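Local coordinates for protein 4-oxalocrotonate decarboxylase NahK (Pseudomonas putida, PDB 5D2K) that catalyses the metal-assisted decarboxylation of (3E)-2-oxohex-3-enedioate (4-oxalocrotonate) to 2-oxopent-4-enoate and carbon dioxide during naphthalene degradation, at residues Val66-Lys77 with Thr235-Ala245; Ile143-Tyr153 with Ala165-Gly176. The protein carries 1 engineered substitution. All coordinates share one frame; numbering follows the deposited sequence. Where two conformers were deposited one is given.

Contact 1: residues Val66-Lys77 with Thr235-Ala245. With OOG (2-oxoadipic acid), chain D.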
loop_
_atom_site.group_PDB
_atom_site.type_symbol
_atom_site.label_atom_id
_atom_site.label_comp_id
_atom_site.label_asym_id
_atom_site.label_seq_id
_atom_site.Cartn_x
_atom_site.Cartn_y
_atom_site.Cartn_z
ATOM N N VAL A 66 10.987 2.287 4.113
ATOM C CA VAL A 66 11.401 2.870 2.831
ATOM C C VAL A 66 10.274 3.557 2.089
ATOM O O VAL A 66 10.483 4.044 0.973
ATOM C CB VAL A 66 12.019 1.813 1.899
ATOM C CG1 VAL A 66 13.267 1.202 2.541
ATOM C CG2 VAL A 66 11.000 0.718 1.543
ATOM N N GLY A 67 9.103 3.636 2.709
ATOM C CA GLY A 67 8.006 4.386 2.121
ATOM C C GLY A 67 6.670 4.211 2.807
ATOM O O GLY A 67 6.575 3.585 3.853
ATOM N N LEU A 68 5.633 4.782 2.203
ATOM C CA LEU A 68 4.266 4.686 2.692
ATOM C C LEU A 68 3.357 4.258 1.542
ATOM O O LEU A 68 3.710 4.465 0.377
ATOM C CB LEU A 68 3.783 6.031 3.257
ATOM C CG LEU A 68 4.572 6.612 4.422
ATOM C CD1 LEU A 68 4.137 8.055 4.672
ATOM C CD2 LEU A 68 4.418 5.750 5.673
ATOM N N LYS A 69 2.205 3.665 1.854
ATOM C CA LYS A 69 1.214 3.357 0.820
ATOM C C LYS A 69 -0.162 3.875 1.208
ATOM O O LYS A 69 -0.507 3.961 2.382
ATOM C CB LYS A 69 1.145 1.845 0.494
ATOM C CG LYS A 69 1.101 0.860 1.671
ATOM C CD LYS A 69 -0.309 0.500 2.140
ATOM C CE LYS A 69 -1.170 -0.130 1.048
ATOM N NZ LYS A 69 -1.178 -1.640 0.920
ATOM N N MET A 70 -0.918 4.277 0.198
ATOM C CA MET A 70 -2.336 4.580 0.356
ATOM C C MET A 70 -3.143 3.424 -0.188
ATOM O O MET A 70 -2.794 2.850 -1.236
ATOM C CB MET A 70 -2.695 5.875 -0.365
ATOM C CG MET A 70 -2.235 7.117 0.385
ATOM S SD MET A 70 -3.225 7.456 1.844
ATOM C CE MET A 70 -4.780 7.887 1.087
ATOM N N GLY A 71 -4.210 3.073 0.520
ATOM C CA GLY A 71 -5.072 1.988 0.093
ATOM C C GLY A 71 -6.528 2.390 0.023
ATOM O O GLY A 71 -6.956 3.339 0.697
ATOM N N LEU A 72 -7.282 1.650 -0.790
ATOM C CA LEU A 72 -8.709 1.877 -0.974
ATOM C C LEU A 72 -8.956 3.302 -1.453
ATOM O O LEU A 72 -9.715 4.064 -0.856
ATOM C CB LEU A 72 -9.471 1.587 0.316
ATOM C CG LEU A 72 -9.087 0.221 0.906
ATOM C CD1 LEU A 72 -9.882 -0.071 2.156
ATOM C CD2 LEU A 72 -9.243 -0.909 -0.128
ATOM N N THR A 73 -8.301 3.644 -2.550
ATOM C CA THR A 73 -8.382 4.983 -3.113
ATOM C C THR A 73 -9.112 4.978 -4.451
ATOM O O THR A 73 -9.428 6.024 -4.996
ATOM C CB THR A 73 -6.978 5.602 -3.318
ATOM O OG1 THR A 73 -6.183 4.749 -4.154
ATOM C CG2 THR A 73 -6.278 5.786 -1.983
ATOM N N SER A 74 -9.355 3.791 -4.987
ATOM C CA SER A 74 -10.014 3.664 -6.286
ATOM C C SER A 74 -11.359 2.977 -6.135
ATOM O O SER A 74 -11.557 2.179 -5.218
ATOM C CB SER A 74 -9.136 2.893 -7.282
ATOM O OG SER A 74 -9.055 1.512 -6.955
ATOM N N TRP A 75 -12.281 3.289 -7.037
ATOM C CA TRP A 75 -13.594 2.665 -7.007
ATOM C C TRP A 75 -13.440 1.148 -7.068
ATOM O O TRP A 75 -14.097 0.413 -6.325
ATOM C CB TRP A 75 -14.456 3.169 -8.168
ATOM C CG TRP A 75 -15.858 2.651 -8.137
ATOM C CD1 TRP A 75 -16.942 3.245 -7.554
ATOM C CD2 TRP A 75 -16.331 1.428 -8.712
ATOM N NE1 TRP A 75 -18.061 2.466 -7.731
ATOM C CE2 TRP A 75 -17.713 1.343 -8.438
ATOM C CE3 TRP A 75 -15.721 0.394 -9.431
ATOM C CZ2 TRP A 75 -18.491 0.268 -8.857
ATOM C CZ3 TRP A 75 -16.494 -0.675 -9.839
ATOM C CH2 TRP A 75 -17.865 -0.728 -9.555
ATOM N N ALA A 76 -12.549 0.692 -7.945
ATOM C CA ALA A 76 -12.342 -0.734 -8.167
ATOM C C ALA A 76 -11.907 -1.437 -6.884
ATOM O O ALA A 76 -12.435 -2.493 -6.542
ATOM C CB ALA A 76 -11.315 -0.956 -9.279
ATOM N N LYS A 77 -10.954 -0.846 -6.171
ATOM C CA LYS A 77 -10.466 -1.444 -4.930
ATOM C C LYS A 77 -11.480 -1.329 -3.796
ATOM O O LYS A 77 -11.626 -2.250 -2.991
ATOM C CB LYS A 77 -9.138 -0.808 -4.514
ATOM C CG LYS A 77 -7.942 -1.410 -5.242
ATOM C CD LYS A 77 -7.771 -2.867 -4.857
ATOM C CE LYS A 77 -7.746 -3.012 -3.337
ATOM N NZ LYS A 77 -7.073 -4.258 -2.926
ATOM N N THR A 235 10.403 10.846 0.562
ATOM C CA THR A 235 9.558 9.694 0.837
ATOM C C THR A 235 8.991 9.072 -0.440
ATOM O O THR A 235 8.486 9.770 -1.318
ATOM C CB THR A 235 8.394 10.072 1.780
ATOM O OG1 THR A 235 8.932 10.636 2.990
ATOM C CG2 THR A 235 7.530 8.849 2.134
ATOM N N PHE A 236 9.080 7.748 -0.508
ATOM C CA PHE A 236 8.460 6.946 -1.566
ATOM C C PHE A 236 7.018 6.663 -1.161
ATOM O O PHE A 236 6.770 6.174 -0.064
ATOM C CB PHE A 236 9.270 5.657 -1.761
ATOM C CG PHE A 236 8.668 4.644 -2.707
ATOM C CD1 PHE A 236 8.896 4.722 -4.069
ATOM C CD2 PHE A 236 7.975 3.554 -2.218
ATOM C CE1 PHE A 236 8.391 3.749 -4.929
ATOM C CE2 PHE A 236 7.469 2.583 -3.075
ATOM C CZ PHE A 236 7.675 2.690 -4.430
ATOM N N ILE A 237 6.071 7.001 -2.042
ATOM C CA ILE A 237 4.639 6.821 -1.771
ATOM C C ILE A 237 3.945 6.031 -2.869
ATOM O O ILE A 237 3.925 6.458 -4.024
ATOM C CB ILE A 237 3.901 8.178 -1.636
ATOM C CG1 ILE A 237 4.605 9.098 -0.640
ATOM C CG2 ILE A 237 2.427 7.964 -1.260
ATOM C CD1 ILE A 237 4.030 10.509 -0.657
ATOM N N MET A 238 3.339 4.906 -2.508
ATOM C CA MET A 238 2.512 4.144 -3.447
ATOM C C MET A 238 1.091 4.668 -3.346
ATOM O O MET A 238 0.490 4.592 -2.276
ATOM C CB MET A 238 2.560 2.647 -3.130
ATOM C CG MET A 238 3.943 2.054 -3.243
ATOM S SD MET A 238 3.936 0.258 -3.000
ATOM C CE MET A 238 2.687 -0.253 -4.114
ATOM N N THR A 239 0.539 5.199 -4.437
ATOM C CA THR A 239 -0.659 6.021 -4.292
ATOM C C THR A 239 -1.975 5.262 -4.352
ATOM O O THR A 239 -3.021 5.837 -4.042
ATOM C CB THR A 239 -0.690 7.169 -5.348
ATOM O OG1 THR A 239 -0.698 6.635 -6.677
ATOM C CG2 THR A 239 0.521 8.109 -5.173
ATOM N N GLY A 240 -1.941 3.971 -4.701
ATOM C CA GLY A 240 -3.152 3.154 -4.676
ATOM C C GLY A 240 -3.377 2.256 -5.886
ATOM O O GLY A 240 -2.945 2.544 -6.997
ATOM N N GLY A 241 -4.062 1.144 -5.656
ATOM C CA GLY A 241 -4.342 0.205 -6.729
ATOM C C GLY A 241 -5.249 0.848 -7.752
ATOM O O GLY A 241 -6.333 1.350 -7.421
ATOM N N ILE A 242 -4.799 0.847 -8.998
ATOM C CA ILE A 242 -5.562 1.466 -10.068
ATOM C C ILE A 242 -6.703 0.527 -10.465
ATOM O O ILE A 242 -7.801 0.972 -10.809
ATOM C CB ILE A 242 -4.643 1.826 -11.248
ATOM C CG1 ILE A 242 -3.763 3.022 -10.849
ATOM C CG2 ILE A 242 -5.454 2.190 -12.488
ATOM C CD1 ILE A 242 -2.549 3.277 -11.729
ATOM N N THR A 243 -6.460 -0.773 -10.350
ATOM C CA THR A 243 -7.468 -1.771 -10.696
ATOM C C THR A 243 -7.728 -2.715 -9.540
ATOM O O THR A 243 -7.061 -2.651 -8.507
ATOM C CB THR A 243 -7.040 -2.630 -11.894
ATOM O OG1 THR A 243 -6.045 -3.569 -11.471
ATOM C CG2 THR A 243 -6.484 -1.777 -13.014
ATOM N N ALA A 244 -8.679 -3.623 -9.734
ATOM C CA ALA A 244 -8.883 -4.700 -8.789
ATOM C C ALA A 244 -7.620 -5.553 -8.697
ATOM O O ALA A 244 -6.882 -5.714 -9.670
ATOM C CB ALA A 244 -10.078 -5.551 -9.195
ATOM N N ALA A 245 -7.386 -6.088 -7.512
ATOM C CA ALA A 245 -6.250 -6.961 -7.253
ATOM C C ALA A 245 -6.485 -8.367 -7.829
ATOM O O ALA A 245 -7.625 -8.835 -7.910
ATOM C CB ALA A 245 -5.987 -7.022 -5.764
HETATM C C2 OOG D . -5.951 -3.368 1.564
HETATM C C3 OOG D . -4.825 -2.779 0.731
HETATM C C4 OOG D . -5.344 -1.680 -0.173
HETATM C C6 OOG D . -4.729 -0.507 -2.420
HETATM O O4 OOG D . -3.857 -0.153 -3.246
HETATM O O3 OOG D . -5.946 -0.270 -2.628
HETATM C C5 OOG D . -4.299 -1.241 -1.174
HETATM C C1 OOG D . -6.486 -4.622 0.902
HETATM O O1 OOG D . -6.392 -5.747 1.475
HETATM O O2 OOG D . -7.037 -4.534 -0.227
HETATM O O5 OOG D . -3.115 -1.451 -1.023
HETATM O O HOH W 1 10.729 6.749 1.629
HETATM O O HOH W 2 -6.826 1.677 -4.223
#
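L68 and K69 pair with I237 and M238 as neighbouring parallel strands in the mixed sheet of this fumarylacetoacetate hydrolase-type fold, and both segments run on into the 2-oxoadipate pocket. The strand pairing is tight. L68 N gives to F236 O, L68 O takes M238 N, and M70 N reaches M238 O at 2.9 Å. G67 lies so close to this ladder that a CB there would strike F236 O. The CB atoms of K69 and M238 touch at 4.0 Å on the other side of the sheet from L68 and I237; the lysine chain then bends at chi2, chi3 and chi4, bringing NZ to O5 of the ligand (2.8 Å) as well as to E147.

Past the strands, loop meets loop around the ligand. L72 N and G241 N donate to O3 and O4 of one carboxylate, while K77 NZ, also salt-bridged to E114, holds O2 of the other.

The looser ends are partly exposed. Water 1 accepts from F236 N and gives a weak bond to V66 O; at the far end A76 CB merely rests 3.8 Å from A244 N. S74, the N-cap of helix 75-81, stands beside the pocket. In the conformer given, with chi1 at 71°, its OG sits between backbone N and carbonyl carbon, accepting from K77 N and donating to G241 O at 2.8 Å.

Contact 2: residues Ile143-Tyr153 with Ala165-Gly176; sequences IPTVEVIDSRY and ADNASSTRFITG. With MG (magnesium ion), chain C; OOG (2-oxoadipic acid), chain D.
V146 and V148 pair with I174 and R172 along antiparallel strands 143-149 and 170-175, part of the mixed sheet of the fumarylacetoacetate hydrolase-type fold. Backbone bonds come first. V146 and I174 exchange two, V148 and R172 two more, and G176 N to P144 O extends the ladder; beyond the strand, D150 N still finds S169 O.

Apolar contacts line one side of this pairing: I174 CD1 lies 4.2 Å from V146 CG1 and also touches V148 CG2, while V148 CB packs on R172 CB. T145, E147, F173 and T175 project from the opposite side.

Charged and polar bonds dominate the loops. The R152 chain bends at chi2 and chi3 (56° and 64°), wrapping back so that NE meets the syn lone pair of D166 OD1 at 2.8 Å in a salt bridge, the guanidinium standing nearly perpendicular to the carboxylate. R152 N holds D166 OD2, so side chain and backbone of one residue fix both carboxylate oxygens. NH1 and NH2 converge end-on upon S170 O, and NH1 also reaches D166 O. A leucine in place of R152 would probably leave the D166 carboxylate without its counter-charge, S170 O without both donors and the D166-S170 turn less firmly held.

Metal and ligand bonds belong to the E147 side of the pairing and to S169. E147, extended beyond CG, binds magnesium through OE1 at 2.0 Å, with E114, E116, water 6 and ligand O4 and O5 completing the site. Its OE2, the partner of K69, takes water 3, which also accepts from T171 N. Water 5 joins S151 OG, D166 OD2 and S169 OG, and S169 OG donates to ligand O1 at 2.8 Å.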
loop_
_atom_site.group_PDB
_atom_site.type_symbol
_atom_site.label_atom_id
_atom_site.label_comp_id
_atom_site.label_asym_id
_atom_site.label_seq_id
_atom_site.Cartn_x
_atom_site.Cartn_y
_atom_site.Cartn_z
ATOM N N ILE A 143 7.357 6.472 -10.198
ATOM C CA ILE A 143 7.865 5.103 -10.292
ATOM C C ILE A 143 6.743 4.092 -10.508
ATOM O O ILE A 143 5.920 3.894 -9.616
ATOM C CB ILE A 143 8.626 4.701 -9.010
ATOM C CG1 ILE A 143 9.842 5.606 -8.791
ATOM C CG2 ILE A 143 9.047 3.238 -9.061
ATOM C CD1 ILE A 143 10.547 5.339 -7.480
ATOM N N PRO A 144 6.710 3.442 -11.690
ATOM C CA PRO A 144 5.758 2.336 -11.877
ATOM C C PRO A 144 5.981 1.268 -10.813
ATOM O O PRO A 144 7.124 0.865 -10.603
ATOM C CB PRO A 144 6.096 1.816 -13.274
ATOM C CG PRO A 144 6.581 3.048 -14.004
ATOM C CD PRO A 144 7.424 3.765 -12.940
ATOM N N THR A 145 4.919 0.861 -10.120
ATOM C CA THR A 145 5.054 -0.040 -8.978
ATOM C C THR A 145 3.895 -1.026 -8.918
ATOM O O THR A 145 2.732 -0.623 -8.978
ATOM C CB THR A 145 5.088 0.734 -7.635
ATOM O OG1 THR A 145 6.084 1.759 -7.679
ATOM C CG2 THR A 145 5.393 -0.198 -6.459
ATOM N N VAL A 146 4.215 -2.311 -8.776
ATOM C CA VAL A 146 3.210 -3.339 -8.547
ATOM C C VAL A 146 3.240 -3.739 -7.078
ATOM O O VAL A 146 4.301 -4.117 -6.567
ATOM C CB VAL A 146 3.465 -4.582 -9.433
ATOM C CG1 VAL A 146 2.461 -5.703 -9.119
ATOM C CG2 VAL A 146 3.364 -4.200 -10.901
ATOM N N GLU A 147 2.116 -3.615 -6.376
ATOM C CA GLU A 147 2.075 -4.078 -4.995
ATOM C C GLU A 147 1.668 -5.532 -4.932
ATOM O O GLU A 147 0.835 -5.975 -5.703
ATOM C CB GLU A 147 1.101 -3.268 -4.131
ATOM C CG GLU A 147 1.451 -3.428 -2.640
ATOM C CD GLU A 147 0.596 -2.615 -1.674
ATOM O OE1 GLU A 147 -0.390 -1.974 -2.094
ATOM O OE2 GLU A 147 0.920 -2.642 -0.466
ATOM N N VAL A 148 2.267 -6.267 -4.002
ATOM C CA VAL A 148 1.739 -7.565 -3.600
ATOM C C VAL A 148 1.068 -7.358 -2.259
ATOM O O VAL A 148 1.747 -7.025 -1.281
ATOM C CB VAL A 148 2.824 -8.646 -3.490
ATOM C CG1 VAL A 148 2.173 -10.007 -3.180
ATOM C CG2 VAL A 148 3.639 -8.722 -4.776
ATOM N N ILE A 149 -0.253 -7.520 -2.211
ATOM C CA ILE A 149 -0.959 -7.423 -0.937
ATOM C C ILE A 149 -1.317 -8.807 -0.441
ATOM O O ILE A 149 -1.469 -9.745 -1.227
ATOM C CB ILE A 149 -2.224 -6.554 -1.019
ATOM C CG1 ILE A 149 -3.143 -7.025 -2.144
ATOM C CG2 ILE A 149 -1.846 -5.071 -1.148
ATOM C CD1 ILE A 149 -4.534 -6.369 -2.099
ATOM N N ASP A 150 -1.418 -8.934 0.873
ATOM C CA ASP A 150 -1.575 -10.248 1.484
ATOM C C ASP A 150 -2.140 -10.079 2.882
ATOM O O ASP A 150 -1.406 -10.103 3.876
ATOM C CB ASP A 150 -0.221 -10.979 1.503
ATOM C CG ASP A 150 -0.346 -12.454 1.823
ATOM O OD1 ASP A 150 -1.366 -13.055 1.446
ATOM O OD2 ASP A 150 0.582 -13.014 2.446
ATOM N N SER A 151 -3.453 -9.887 2.967
ATOM C CA SER A 151 -4.090 -9.690 4.264
ATOM C C SER A 151 -3.824 -10.869 5.180
ATOM O O SER A 151 -3.917 -12.019 4.752
ATOM C CB SER A 151 -5.597 -9.503 4.097
ATOM O OG SER A 151 -6.237 -9.396 5.366
ATOM N N ARG A 152 -3.492 -10.585 6.431
ATOM C CA ARG A 152 -3.291 -11.665 7.388
ATOM C C ARG A 152 -4.629 -12.194 7.930
ATOM O O ARG A 152 -4.638 -13.113 8.738
ATOM C CB ARG A 152 -2.368 -11.201 8.530
ATOM C CG ARG A 152 -0.867 -11.470 8.262
ATOM C CD ARG A 152 -0.355 -10.838 6.943
ATOM N NE ARG A 152 -0.434 -9.377 6.987
ATOM C CZ ARG A 152 0.288 -8.555 6.229
ATOM N NH1 ARG A 152 0.124 -7.235 6.358
ATOM N NH2 ARG A 152 1.181 -9.026 5.357
ATOM N N TYR A 153 -5.752 -11.644 7.475
ATOM C CA TYR A 153 -7.054 -12.154 7.910
ATOM C C TYR A 153 -7.571 -13.207 6.955
ATOM O O TYR A 153 -7.367 -13.113 5.748
ATOM C CB TYR A 153 -8.063 -11.011 8.060
ATOM C CG TYR A 153 -7.575 -9.990 9.050
ATOM C CD1 TYR A 153 -7.399 -10.321 10.387
ATOM C CD2 TYR A 153 -7.250 -8.708 8.636
ATOM C CE1 TYR A 153 -6.925 -9.390 11.294
ATOM C CE2 TYR A 153 -6.774 -7.772 9.524
ATOM C CZ TYR A 153 -6.616 -8.117 10.851
ATOM O OH TYR A 153 -6.147 -7.164 11.716
ATOM N N ALA A 165 -4.997 -2.077 11.280
ATOM C CA ALA A 165 -4.143 -2.681 12.294
ATOM C C ALA A 165 -3.127 -3.654 11.681
ATOM O O ALA A 165 -2.031 -3.826 12.218
ATOM C CB ALA A 165 -5.001 -3.402 13.345
ATOM N N ASP A 166 -3.524 -4.288 10.573
ATOM C CA ASP A 166 -2.684 -5.203 9.785
ATOM C C ASP A 166 -1.876 -4.463 8.698
ATOM O O ASP A 166 -1.527 -5.033 7.654
ATOM C CB ASP A 166 -3.587 -6.287 9.162
ATOM C CG ASP A 166 -2.818 -7.398 8.451
ATOM O OD1 ASP A 166 -1.744 -7.809 8.924
ATOM O OD2 ASP A 166 -3.320 -7.868 7.403
ATOM N N ASN A 167 -1.572 -3.193 8.953
ATOM C CA ASN A 167 -0.750 -2.397 8.050
ATOM C C ASN A 167 -1.260 -2.414 6.606
ATOM O O ASN A 167 -0.484 -2.495 5.653
ATOM C CB ASN A 167 0.706 -2.869 8.096
ATOM C CG ASN A 167 1.647 -1.872 7.447
ATOM O OD1 ASN A 167 1.373 -0.673 7.456
ATOM N ND2 ASN A 167 2.735 -2.359 6.862
ATOM N N ALA A 168 -2.577 -2.334 6.467
ATOM C CA ALA A 168 -3.228 -2.274 5.155
ATOM C C ALA A 168 -2.770 -3.405 4.219
ATOM O O ALA A 168 -2.637 -3.205 3.018
ATOM C CB ALA A 168 -2.987 -0.910 4.512
ATOM N N SER A 169 -2.555 -4.595 4.788
ATOM C CA SER A 169 -2.270 -5.819 4.018
ATOM C C SER A 169 -0.932 -5.787 3.266
ATOM O O SER A 169 -0.697 -6.594 2.364
ATOM C CB SER A 169 -3.403 -6.103 3.020
ATOM O OG SER A 169 -4.681 -6.074 3.653
ATOM N N SER A 170 -0.044 -4.877 3.644
ATOM C CA SER A 170 1.208 -4.726 2.911
ATOM C C SER A 170 2.121 -5.933 3.088
ATOM O O SER A 170 2.169 -6.531 4.171
ATOM C CB SER A 170 1.940 -3.467 3.374
ATOM O OG SER A 170 1.123 -2.314 3.238
ATOM N N THR A 171 2.874 -6.277 2.046
ATOM C CA THR A 171 3.862 -7.344 2.204
ATOM C C THR A 171 5.020 -7.301 1.186
ATOM O O THR A 171 6.160 -7.567 1.569
ATOM C CB THR A 171 3.162 -8.749 2.183
ATOM O OG1 THR A 171 3.937 -9.687 2.942
ATOM C CG2 THR A 171 2.930 -9.289 0.763
ATOM N N ARG A 172 4.751 -6.961 -0.084
ATOM C CA ARG A 172 5.826 -6.776 -1.068
ATOM C C ARG A 172 5.473 -5.657 -2.024
ATOM O O ARG A 172 4.299 -5.343 -2.199
ATOM C CB ARG A 172 6.088 -8.036 -1.908
ATOM C CG ARG A 172 6.422 -9.319 -1.124
ATOM C CD ARG A 172 7.852 -9.331 -0.590
ATOM N NE ARG A 172 8.139 -10.614 0.069
ATOM C CZ ARG A 172 7.944 -10.859 1.360
ATOM N NH1 ARG A 172 7.472 -9.913 2.168
ATOM N NH2 ARG A 172 8.218 -12.066 1.849
ATOM N N PHE A 173 6.491 -5.072 -2.648
ATOM C CA PHE A 173 6.243 -4.166 -3.765
ATOM C C PHE A 173 7.383 -4.283 -4.764
ATOM O O PHE A 173 8.532 -4.522 -4.395
ATOM C CB PHE A 173 6.050 -2.714 -3.286
ATOM C CG PHE A 173 7.285 -2.071 -2.712
ATOM C CD1 PHE A 173 7.606 -2.206 -1.361
ATOM C CD2 PHE A 173 8.121 -1.307 -3.518
ATOM C CE1 PHE A 173 8.748 -1.601 -0.839
ATOM C CE2 PHE A 173 9.258 -0.702 -3.004
ATOM C CZ PHE A 173 9.578 -0.844 -1.666
ATOM N N ILE A 174 7.032 -4.130 -6.038
ATOM C CA ILE A 174 7.968 -4.303 -7.152
ATOM C C ILE A 174 8.038 -3.021 -7.979
ATOM O O ILE A 174 7.041 -2.623 -8.578
ATOM C CB ILE A 174 7.536 -5.467 -8.086
ATOM C CG1 ILE A 174 7.132 -6.710 -7.285
ATOM C CG2 ILE A 174 8.638 -5.782 -9.103
ATOM C CD1 ILE A 174 6.034 -7.563 -7.941
ATOM N N THR A 175 9.196 -2.370 -8.023
ATOM C CA THR A 175 9.343 -1.168 -8.844
ATOM C C THR A 175 9.952 -1.542 -10.187
ATOM O O THR A 175 10.695 -2.529 -10.295
ATOM C CB THR A 175 10.223 -0.090 -8.177
ATOM O OG1 THR A 175 11.542 -0.606 -7.960
ATOM C CG2 THR A 175 9.616 0.370 -6.850
ATOM N N GLY A 176 9.635 -0.779 -11.223
ATOM C CA GLY A 176 10.209 -1.070 -12.519
ATOM C C GLY A 176 9.847 -0.038 -13.563
ATOM O O GLY A 176 9.425 1.067 -13.226
HETATM MG MG MG C . -2.000 -1.038 -2.869
HETATM C C2 OOG D . -5.951 -3.368 1.564
HETATM C C3 OOG D . -4.825 -2.779 0.731
HETATM C C4 OOG D . -5.344 -1.680 -0.173
HETATM C C6 OOG D . -4.729 -0.507 -2.420
HETATM O O4 OOG D . -3.857 -0.153 -3.246
HETATM O O3 OOG D . -5.946 -0.270 -2.628
HETATM C C5 OOG D . -4.299 -1.241 -1.174
HETATM C C1 OOG D . -6.486 -4.622 0.902
HETATM O O1 OOG D . -6.392 -5.747 1.475
HETATM O O2 OOG D . -7.037 -4.534 -0.227
HETATM O O5 OOG D . -3.115 -1.451 -1.023
HETATM O O HOH W 3 3.085 -4.127 0.168
HETATM O O HOH W 4 2.139 -11.500 4.077
HETATM O O HOH W 5 -5.547 -6.900 6.196
HETATM O O HOH W 6 -1.348 0.834 -2.207
#

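How the contacts relate
Both contacts are buried in the core, their centres about 9 Å apart, and both belong to the same mixed sheet. Strand 112-121 lies between them, pairing with 236-238 of contact 1 and with 139-149 of contact 2. Contact 1 is a short parallel pairing that gives way to loops; contact 2 is a longer antiparallel ladder ending in a loop fastened by charge. Their chemistry differs accordingly: contact 1 offers the ligand lysine NZ atoms and backbone N-H groups, whereas contact 2 brings a metal-binding carboxylate and a serine hydroxyl. Beyond the pocket they also meet through aromatic rings, F236 against F173.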